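Sugar phosphate isomerase/epimerase (Parabacteroides distasonis, PDB 3L23) binds a magnesium ion in a TIM-barrel fold and is probably an isomerase or epimerase acting on sugar phosphates. Local coordinates at residues 198-203 / 228-233. Numbering follows the deposited sequence.
Sequences IYDLML and VEYMQK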
loop_
_atom_site.group_PDB
_atom_site.type_symbol
_atom_site.label_atom_id
_atom_site.label_comp_id
_atom_site.label_asym_id
_atom_site.label_seq_id
_atom_site.Cartn_x
_atom_site.Cartn_y
_atom_site.Cartn_z
ATOM N N ILE A 198 7.095 16.431 -1.819
ATOM C CA ILE A 198 7.274 15.366 -2.826
ATOM C C ILE A 198 5.952 14.801 -3.300
ATOM O O ILE A 198 5.753 14.624 -4.493
ATOM C CB ILE A 198 8.252 14.247 -2.311
ATOM C CG1 ILE A 198 9.661 14.796 -2.185
ATOM C CG2 ILE A 198 8.257 13.022 -3.255
ATOM C CD1 ILE A 198 10.559 13.960 -1.279
ATOM N N TYR A 199 5.020 14.509 -2.389
ATOM C CA TYR A 199 3.736 13.928 -2.785
ATOM C C TYR A 199 2.966 14.816 -3.778
ATOM O O TYR A 199 2.299 14.305 -4.718
ATOM C CB TYR A 199 2.909 13.674 -1.527
ATOM C CG TYR A 199 1.768 12.679 -1.661
ATOM C CD1 TYR A 199 2.017 11.314 -1.849
ATOM C CD2 TYR A 199 0.441 13.098 -1.599
ATOM C CE1 TYR A 199 0.973 10.411 -1.962
ATOM C CE2 TYR A 199 -0.595 12.188 -1.704
ATOM C CZ TYR A 199 -0.334 10.873 -1.889
ATOM O OH TYR A 199 -1.348 9.946 -2.017
ATOM N N ASP A 200 2.994 16.126 -3.542
ATOM C CA ASP A 200 2.369 17.087 -4.477
ATOM C C ASP A 200 3.000 17.033 -5.862
ATOM O O ASP A 200 2.289 17.126 -6.852
ATOM C CB ASP A 200 2.365 18.480 -3.888
ATOM C CG ASP A 200 1.535 18.537 -2.644
ATOM O OD1 ASP A 200 0.528 17.815 -2.626
ATOM O OD2 ASP A 200 1.865 19.251 -1.692
ATOM N N LEU A 201 4.314 16.851 -5.936
ATOM C CA LEU A 201 4.988 16.684 -7.206
ATOM C C LEU A 201 4.575 15.360 -7.857
ATOM O O LEU A 201 4.444 15.282 -9.088
ATOM C CB LEU A 201 6.516 16.752 -7.046
ATOM C CG LEU A 201 7.102 18.051 -6.472
ATOM C CD1 LEU A 201 8.586 17.885 -6.196
ATOM C CD2 LEU A 201 6.785 19.242 -7.386
HETATM N N MSE A 202 4.358 14.315 -7.050
HETATM C CA MSE A 202 3.961 13.020 -7.603
HETATM C C MSE A 202 2.585 13.112 -8.237
HETATM O O MSE A 202 2.362 12.589 -9.332
HETATM C CB MSE A 202 3.992 11.922 -6.530
HETATM C CG MSE A 202 5.405 11.519 -6.135
HETATM SE SE MSE A 202 5.187 10.074 -4.794
HETATM C CE MSE A 202 7.051 9.576 -4.705
ATOM N N LEU A 203 1.661 13.750 -7.535
ATOM C CA LEU A 203 0.316 14.007 -8.076
ATOM C C LEU A 203 0.400 14.810 -9.359
ATOM O O LEU A 203 -0.218 14.465 -10.374
ATOM C CB LEU A 203 -0.527 14.750 -7.056
ATOM C CG LEU A 203 -0.995 13.889 -5.876
ATOM C CD1 LEU A 203 -1.333 14.795 -4.651
ATOM C CD2 LEU A 203 -2.146 12.906 -6.239
ATOM N N VAL A 228 -8.049 13.924 4.829
ATOM C CA VAL A 228 -9.370 14.382 4.372
ATOM C C VAL A 228 -9.245 15.488 3.330
ATOM O O VAL A 228 -9.912 15.456 2.302
ATOM C CB VAL A 228 -10.230 14.763 5.568
ATOM C CG1 VAL A 228 -11.488 15.510 5.132
ATOM C CG2 VAL A 228 -10.578 13.478 6.385
ATOM N N GLU A 229 -8.395 16.479 3.589
ATOM C CA GLU A 229 -8.094 17.515 2.605
ATOM C C GLU A 229 -7.557 16.950 1.293
ATOM O O GLU A 229 -7.931 17.428 0.212
ATOM C CB GLU A 229 -7.070 18.513 3.167
ATOM C CG GLU A 229 -6.674 19.617 2.196
ATOM C CD GLU A 229 -5.525 20.536 2.704
ATOM O OE1 GLU A 229 -4.828 20.203 3.712
ATOM O OE2 GLU A 229 -5.354 21.599 2.058
ATOM N N TYR A 230 -6.661 15.968 1.372
ATOM C CA TYR A 230 -6.124 15.325 0.166
ATOM C C TYR A 230 -7.226 14.638 -0.654
ATOM O O TYR A 230 -7.281 14.773 -1.892
ATOM C CB TYR A 230 -4.969 14.348 0.482
ATOM C CG TYR A 230 -3.648 15.047 0.335
ATOM C CD1 TYR A 230 -3.078 15.230 -0.908
ATOM C CD2 TYR A 230 -3.000 15.597 1.448
ATOM C CE1 TYR A 230 -1.863 15.937 -1.050
ATOM C CE2 TYR A 230 -1.848 16.295 1.309
ATOM C CZ TYR A 230 -1.280 16.484 0.054
ATOM O OH TYR A 230 -0.104 17.219 -0.033
HETATM N N MSE A 231 -8.085 13.875 0.010
HETATM C CA MSE A 231 -9.232 13.254 -0.682
HETATM C C MSE A 231 -10.164 14.314 -1.322
HETATM O O MSE A 231 -10.671 14.118 -2.421
HETATM C CB MSE A 231 -10.035 12.340 0.269
HETATM C CG MSE A 231 -9.454 10.957 0.397
HETATM SE SE MSE A 231 -10.580 9.841 1.529
HETATM C CE MSE A 231 -10.051 10.508 3.296
ATOM N N GLN A 232 -10.379 15.434 -0.644
ATOM C CA GLN A 232 -11.249 16.491 -1.202
ATOM C C GLN A 232 -10.605 17.152 -2.405
ATOM O O GLN A 232 -11.282 17.485 -3.378
ATOM C CB GLN A 232 -11.587 17.534 -0.143
ATOM C CG GLN A 232 -12.504 16.998 0.970
ATOM C CD GLN A 232 -12.618 17.936 2.198
ATOM O OE1 GLN A 232 -12.065 19.025 2.208
ATOM N NE2 GLN A 232 -13.375 17.524 3.194
ATOM N N LYS A 233 -9.295 17.364 -2.326
ATOM C CA LYS A 233 -8.559 18.058 -3.412
ATOM C C LYS A 233 -8.292 17.171 -4.611
ATOM O O LYS A 233 -8.342 17.648 -5.752
ATOM C CB LYS A 233 -7.225 18.623 -2.900
ATOM C CG LYS A 233 -7.325 19.891 -2.070
#
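Tyr230 OH donates a hydrogen bond of 2.7 Å to Asp200 OD1, and this one polar link joins two helices; the axes of the two short helical segments approach no closer than 13.4 Å. The carboxylate oxygen is met on its syn side, 23° out of the carboxylate plane, and lies at the edge of the phenol ring; the carboxylate and ring planes are themselves nearly coplanar. The other oxygen, OD2, is hydrogen-bonded to Gln197 NE2, which helps fix the rotation of the carboxylate. The rest of the contact is apolar. The bond leaving the backbone of Tyr199 points toward helix 228-233 and, with CG anti to the backbone N (chi1 -161°), the ring directs its edge at the face of Tyr230 in an offset edge-to-face pair, planes at 76°; Tyr199 CD2 comes to 3.7 Å from Tyr230 CE1. Such packing of neighbouring helices on the outside of a TIM barrel is illustrated well here: the segments run almost parallel, and Tyr199 and Tyr230 both also touch Met215 of strand 211-216, the strand that ends in the magnesium ligand Asp216. At the ring edge, Leu203 CD1 reaches Tyr230 CE1 at 3.8 Å. A leucine in place of Tyr230 would probably leave Asp200 OD1 without its hydroxyl donor and open a gap beside the Tyr199 edge. The Tyr199 ring also meets those of Phe171 and of Phe213, the latter on strand 211-216.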